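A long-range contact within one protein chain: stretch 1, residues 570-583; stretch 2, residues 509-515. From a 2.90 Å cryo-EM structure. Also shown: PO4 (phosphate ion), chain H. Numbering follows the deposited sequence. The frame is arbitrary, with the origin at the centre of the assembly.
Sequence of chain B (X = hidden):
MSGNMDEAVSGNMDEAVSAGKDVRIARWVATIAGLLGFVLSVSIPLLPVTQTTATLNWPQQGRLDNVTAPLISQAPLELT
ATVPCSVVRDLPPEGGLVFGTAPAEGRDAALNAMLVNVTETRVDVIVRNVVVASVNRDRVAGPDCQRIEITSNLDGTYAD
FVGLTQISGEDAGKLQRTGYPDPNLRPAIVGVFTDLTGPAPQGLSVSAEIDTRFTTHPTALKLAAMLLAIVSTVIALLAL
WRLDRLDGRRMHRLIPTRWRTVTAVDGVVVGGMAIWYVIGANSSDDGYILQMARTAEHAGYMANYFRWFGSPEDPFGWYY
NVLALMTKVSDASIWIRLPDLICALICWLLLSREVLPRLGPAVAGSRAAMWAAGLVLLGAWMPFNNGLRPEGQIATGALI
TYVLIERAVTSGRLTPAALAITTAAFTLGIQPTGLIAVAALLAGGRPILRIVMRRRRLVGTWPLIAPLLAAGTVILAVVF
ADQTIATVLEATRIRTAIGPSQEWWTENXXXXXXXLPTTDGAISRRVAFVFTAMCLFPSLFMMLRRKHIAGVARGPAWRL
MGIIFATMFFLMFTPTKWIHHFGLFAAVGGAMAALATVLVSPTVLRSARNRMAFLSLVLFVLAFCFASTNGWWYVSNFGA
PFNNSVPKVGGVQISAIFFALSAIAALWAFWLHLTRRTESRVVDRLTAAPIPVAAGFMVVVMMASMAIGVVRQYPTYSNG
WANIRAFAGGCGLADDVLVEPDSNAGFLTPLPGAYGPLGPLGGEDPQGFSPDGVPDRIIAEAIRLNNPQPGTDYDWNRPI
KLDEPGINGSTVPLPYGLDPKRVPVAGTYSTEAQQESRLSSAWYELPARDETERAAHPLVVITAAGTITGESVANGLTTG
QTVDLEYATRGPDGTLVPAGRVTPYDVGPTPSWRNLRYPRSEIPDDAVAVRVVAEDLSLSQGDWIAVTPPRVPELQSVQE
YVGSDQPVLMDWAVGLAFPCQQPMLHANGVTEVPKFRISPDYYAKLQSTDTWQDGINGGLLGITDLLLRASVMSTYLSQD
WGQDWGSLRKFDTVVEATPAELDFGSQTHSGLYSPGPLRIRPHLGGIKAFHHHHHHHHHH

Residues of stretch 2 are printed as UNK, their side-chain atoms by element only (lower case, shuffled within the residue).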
# COMPACT_ATOMS: atom_id res chain seq x y z
N PHE B 570 -2.73 22.68 2.63
CA PHE B 570 -1.96 22.61 3.86
C PHE B 570 -1.96 21.22 4.48
O PHE B 570 -1.16 20.98 5.39
CB PHE B 570 -2.49 23.61 4.88
CG PHE B 570 -1.88 24.98 4.77
CD1 PHE B 570 -0.51 25.16 4.89
CD2 PHE B 570 -2.67 26.09 4.56
CE1 PHE B 570 0.05 26.41 4.80
CE2 PHE B 570 -2.12 27.35 4.46
CZ PHE B 570 -0.76 27.51 4.58
N LEU B 571 -2.84 20.33 4.05
CA LEU B 571 -2.81 18.96 4.57
C LEU B 571 -1.55 18.21 4.17
O LEU B 571 -1.29 17.14 4.72
CB LEU B 571 -4.04 18.18 4.12
CG LEU B 571 -5.19 18.14 5.14
CD1 LEU B 571 -6.26 17.16 4.69
CD2 LEU B 571 -4.67 17.79 6.52
N MET B 572 -0.78 18.73 3.22
CA MET B 572 0.57 18.23 2.98
C MET B 572 1.48 18.81 4.07
O MET B 572 1.02 19.43 5.03
CB MET B 572 1.04 18.60 1.58
CG MET B 572 0.03 18.31 0.49
SD MET B 572 0.70 18.62 -1.16
CE MET B 572 1.43 20.24 -0.94
N PHE B 573 2.78 18.56 3.95
CA PHE B 573 3.77 19.11 4.87
C PHE B 573 3.57 18.61 6.29
O PHE B 573 4.25 19.06 7.22
CB PHE B 573 3.74 20.65 4.85
CG PHE B 573 3.78 21.23 3.47
CD1 PHE B 573 4.74 20.85 2.56
CD2 PHE B 573 2.83 22.17 3.08
CE1 PHE B 573 4.77 21.39 1.29
CE2 PHE B 573 2.86 22.71 1.81
CZ PHE B 573 3.83 22.32 0.91
N THR B 574 2.63 17.69 6.49
CA THR B 574 2.46 17.13 7.82
C THR B 574 3.27 15.84 7.95
O THR B 574 3.33 15.05 7.01
CB THR B 574 0.99 16.84 8.11
OG1 THR B 574 0.46 15.97 7.10
CG2 THR B 574 0.19 18.13 8.12
N PRO B 575 3.89 15.62 9.11
CA PRO B 575 4.80 14.47 9.26
C PRO B 575 4.12 13.11 9.15
O PRO B 575 4.82 12.11 8.99
CB PRO B 575 5.39 14.67 10.65
CG PRO B 575 5.21 16.13 10.94
CD PRO B 575 3.92 16.50 10.29
N THR B 576 2.79 13.04 9.23
CA THR B 576 2.08 11.77 9.17
C THR B 576 0.87 11.90 8.26
O THR B 576 0.16 12.91 8.30
CB THR B 576 1.63 11.32 10.56
OG1 THR B 576 0.77 12.32 11.13
CG2 THR B 576 2.82 11.09 11.48
N LYS B 577 0.63 10.86 7.46
CA LYS B 577 -0.50 10.82 6.53
C LYS B 577 -1.45 9.72 6.98
O LYS B 577 -1.38 8.58 6.52
CB LYS B 577 -0.01 10.59 5.10
CG LYS B 577 1.17 11.47 4.69
CD LYS B 577 0.70 12.83 4.21
CE LYS B 577 1.84 13.63 3.61
NZ LYS B 577 2.70 14.23 4.65
N TRP B 578 -2.36 10.08 7.88
CA TRP B 578 -3.39 9.17 8.35
C TRP B 578 -4.75 9.56 7.77
O TRP B 578 -4.90 10.57 7.08
CB TRP B 578 -3.47 9.16 9.88
CG TRP B 578 -2.17 8.93 10.59
CD1 TRP B 578 -1.59 9.75 11.50
CD2 TRP B 578 -1.31 7.79 10.46
NE1 TRP B 578 -0.41 9.20 11.95
CE2 TRP B 578 -0.22 8.00 11.32
CE3 TRP B 578 -1.35 6.62 9.70
CZ2 TRP B 578 0.82 7.09 11.45
CZ3 TRP B 578 -0.32 5.71 9.82
CH2 TRP B 578 0.75 5.95 10.69
N ILE B 579 -5.75 8.73 8.07
CA ILE B 579 -7.13 9.06 7.71
C ILE B 579 -7.82 9.85 8.82
O ILE B 579 -8.77 10.60 8.53
CB ILE B 579 -7.91 7.78 7.36
CG1 ILE B 579 -7.28 7.11 6.14
CG2 ILE B 579 -9.36 8.07 7.06
CD1 ILE B 579 -7.86 5.75 5.85
N HIS B 580 -7.36 9.74 10.06
CA HIS B 580 -7.95 10.50 11.16
C HIS B 580 -7.93 12.00 10.91
O HIS B 580 -8.70 12.73 11.53
CB HIS B 580 -7.23 10.19 12.47
CG HIS B 580 -6.74 8.78 12.58
ND1 HIS B 580 -7.58 7.72 12.83
CD2 HIS B 580 -5.49 8.26 12.50
CE1 HIS B 580 -6.88 6.60 12.88
NE2 HIS B 580 -5.61 6.90 12.68
N HIS B 581 -7.07 12.47 10.02
CA HIS B 581 -6.96 13.89 9.71
C HIS B 581 -8.09 14.40 8.83
O HIS B 581 -8.04 15.55 8.38
CB HIS B 581 -5.62 14.18 9.03
CG HIS B 581 -4.43 13.86 9.89
ND1 HIS B 581 -3.14 13.92 9.41
CD2 HIS B 581 -4.34 13.49 11.19
CE1 HIS B 581 -2.30 13.59 10.38
NE2 HIS B 581 -3.00 13.33 11.47
N PHE B 582 -9.11 13.58 8.57
CA PHE B 582 -10.28 14.01 7.82
C PHE B 582 -11.38 14.55 8.71
O PHE B 582 -12.39 15.05 8.19
CB PHE B 582 -10.82 12.86 6.97
CG PHE B 582 -10.01 12.58 5.74
CD1 PHE B 582 -9.48 13.62 4.99
CD2 PHE B 582 -9.78 11.28 5.33
CE1 PHE B 582 -8.74 13.37 3.86
CE2 PHE B 582 -9.03 11.02 4.19
CZ PHE B 582 -8.51 12.07 3.46
N GLY B 583 -11.22 14.47 10.03
CA GLY B 583 -12.17 15.09 10.93
C GLY B 583 -12.06 16.59 11.01
O GLY B 583 -12.90 17.23 11.65
N UNK B 509 -0.83 8.98 -0.22
CA UNK B 509 -1.09 7.85 0.67
C UNK B 509 -2.38 8.06 1.45
O UNK B 509 -3.11 7.09 1.73
c UNK B 509 2.20 6.47 2.27
c UNK B 509 0.09 7.65 1.63
c UNK B 509 0.63 5.43 0.62
c UNK B 509 1.21 6.73 1.15
N UNK B 510 -2.68 9.30 1.83
CA UNK B 510 -3.88 9.58 2.60
C UNK B 510 -5.14 9.20 1.84
O UNK B 510 -6.13 8.78 2.45
c UNK B 510 -5.02 12.89 4.30
c UNK B 510 -2.97 13.91 5.21
n UNK B 510 -2.16 14.14 6.23
n UNK B 510 -2.66 14.39 4.01
n UNK B 510 -4.07 13.20 5.37
c UNK B 510 -5.03 11.41 3.96
c UNK B 510 -3.93 11.06 2.98
N UNK B 511 -5.13 9.33 0.51
CA UNK B 511 -6.26 8.93 -0.31
C UNK B 511 -6.16 7.49 -0.78
O UNK B 511 -7.19 6.89 -1.12
c UNK B 511 -6.40 9.86 -1.51
c UNK B 511 -7.50 13.31 -0.39
c UNK B 511 -5.19 12.04 -1.20
c UNK B 511 -5.16 13.38 -0.87
c UNK B 511 -7.52 11.97 -0.74
o UNK B 511 -6.29 15.34 -0.12
c UNK B 511 -6.31 14.01 -0.46
c UNK B 511 -6.37 11.32 -1.15
N UNK B 512 -4.95 6.92 -0.82
CA UNK B 512 -4.82 5.50 -1.13
C UNK B 512 -5.34 4.64 0.01
O UNK B 512 -5.88 3.56 -0.24
c UNK B 512 -3.18 1.44 -2.10
c UNK B 512 -3.50 2.78 -2.21
o UNK B 512 -2.03 -0.31 -0.96
c UNK B 512 -2.36 1.02 -1.07
c UNK B 512 -1.86 1.92 -0.17
c UNK B 512 -3.01 3.71 -1.30
c UNK B 512 -3.35 5.17 -1.43
c UNK B 512 -2.18 3.26 -0.29
N UNK B 513 -5.18 5.09 1.25
CA UNK B 513 -5.70 4.33 2.39
C UNK B 513 -7.22 4.39 2.48
O UNK B 513 -7.82 3.58 3.19
c UNK B 513 -1.71 3.16 3.38
c UNK B 513 -0.92 4.00 4.14
c UNK B 513 -2.81 5.37 4.60
c UNK B 513 -1.46 5.11 4.75
c UNK B 513 -3.05 3.44 3.24
c UNK B 513 -3.62 4.55 3.85
c UNK B 513 -5.09 4.85 3.69
o UNK B 513 0.42 3.72 4.28
N UNK B 514 -7.85 5.34 1.79
CA UNK B 514 -9.30 5.52 1.91
C UNK B 514 -10.08 4.57 1.02
O UNK B 514 -11.21 4.20 1.35
c UNK B 514 -11.46 7.22 3.32
c UNK B 514 -9.67 6.96 1.59
c UNK B 514 -11.11 7.39 1.85
c UNK B 514 -11.33 8.83 1.42
N UNK B 515 -9.50 4.15 -0.11
CA UNK B 515 -10.19 3.31 -1.07
C UNK B 515 -9.99 1.82 -0.79
O UNK B 515 -10.35 0.98 -1.62
c UNK B 515 -8.36 3.17 -2.78
c UNK B 515 -9.90 5.14 -2.75
c UNK B 515 -7.88 3.45 -4.19
c UNK B 515 -9.78 3.65 -2.51
P PO4 H . -0.22 12.22 14.69
O1 PO4 H . 0.09 12.44 13.23
O2 PO4 H . -0.58 10.77 14.91
O3 PO4 H . -1.39 13.09 15.09
O4 PO4 H . 0.99 12.58 15.52

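Position 509 has four side-chain carbons and no other heavy atoms. The chain forks at its second carbon. Its CA-to-CB bond points toward stretch 1, and its CB comes within 4.5 Å of Lys577 CB. The atoms fit leucine, and this is Leu509. Its backbone O accepts a hydrogen bond from the backbone N of position 513 at 2.9 Å, as expected in a helical turn.

Position 510 carries three carbons, a nitrogen, and then a carbon bearing two more nitrogens. This is a guanidinium group on a long arm. The arm lies along stretch 1, and its end sits among the O atoms of Leu571, Thr576 and Trp578, OG1 of Thr574 and ND1 of His581. Only arginine has this pattern, so the residue is Arg510. Its NE donates a weak hydrogen bond to Trp578 O at 3.2 Å. NH2 donates a weak one to Leu571 O at 3.2 Å, and NH1 a weak one to His581 ND1 at 3.3 Å. The last bond implies that ND1 of His581 acts as an acceptor. Thr574 OG1 and Thr576 O each lie 3.3 Å from Arg510 NH1. The guanidinium is also sandwiched: CD2 of Leu571 lies over one face and CA of Lys577 over the opposite face.

Position 511 has one carbon and then a six-carbon ring bearing one oxygen. Its CB points away from stretch 1, yet its ring meets the ring of Phe582. The side chain is a phenol, so the residue is Tyr511. Its CE1 lies 4.2 Å from CZ of Phe582, at the edge of the Phe582 ring. The contact is apolar.

Position 512 has the same atoms: one carbon, a six-carbon ring and one oxygen. It is out of reach of stretch 1. It is Tyr512, and its OH is hydrogen-bonded elsewhere in the structure.

Position 513 again has one carbon and a six-carbon ring with one oxygen. Its CB points toward stretch 1 and lies 3.6 Å from CD1 of Ile579. The residue is Tyr513. Its CE2 approaches Lys577 O at 3.9 Å, with that oxygen near the plane of the ring.

Position 514 has four carbons, forked at the second, and points toward stretch 1. Its carbons lie near Phe582 and Ile579. It is Leu514. Its CD2 lies 4.2 Å from CE2 of Phe582, and its CD1 lies 4.4 Å from CG2 of Ile579.

Position 515 also has four carbons, but the fork is at the first and one arm is two carbons long. It does not reach stretch 1. That is isoleucine, Ile515.

The contact centres on Arg510, which has the largest covered area of any residue here. Stretch 1 offers its side chain two backbone carbonyls and a histidine nitrogen, and Arg510 donates three weak hydrogen bonds to them; NH2 is also hydrogen-bonded outside the two stretches. Phe582 CZ packs against Arg510 CG at 3.6 Å. Beside this polar site, Ile579 packs against Tyr513 and Leu514, and Phe582 against Tyr511 and Leu514. The contact thus joins a polar pocket to an apolar patch.

Stretch 2 509-515: LRYYYLI
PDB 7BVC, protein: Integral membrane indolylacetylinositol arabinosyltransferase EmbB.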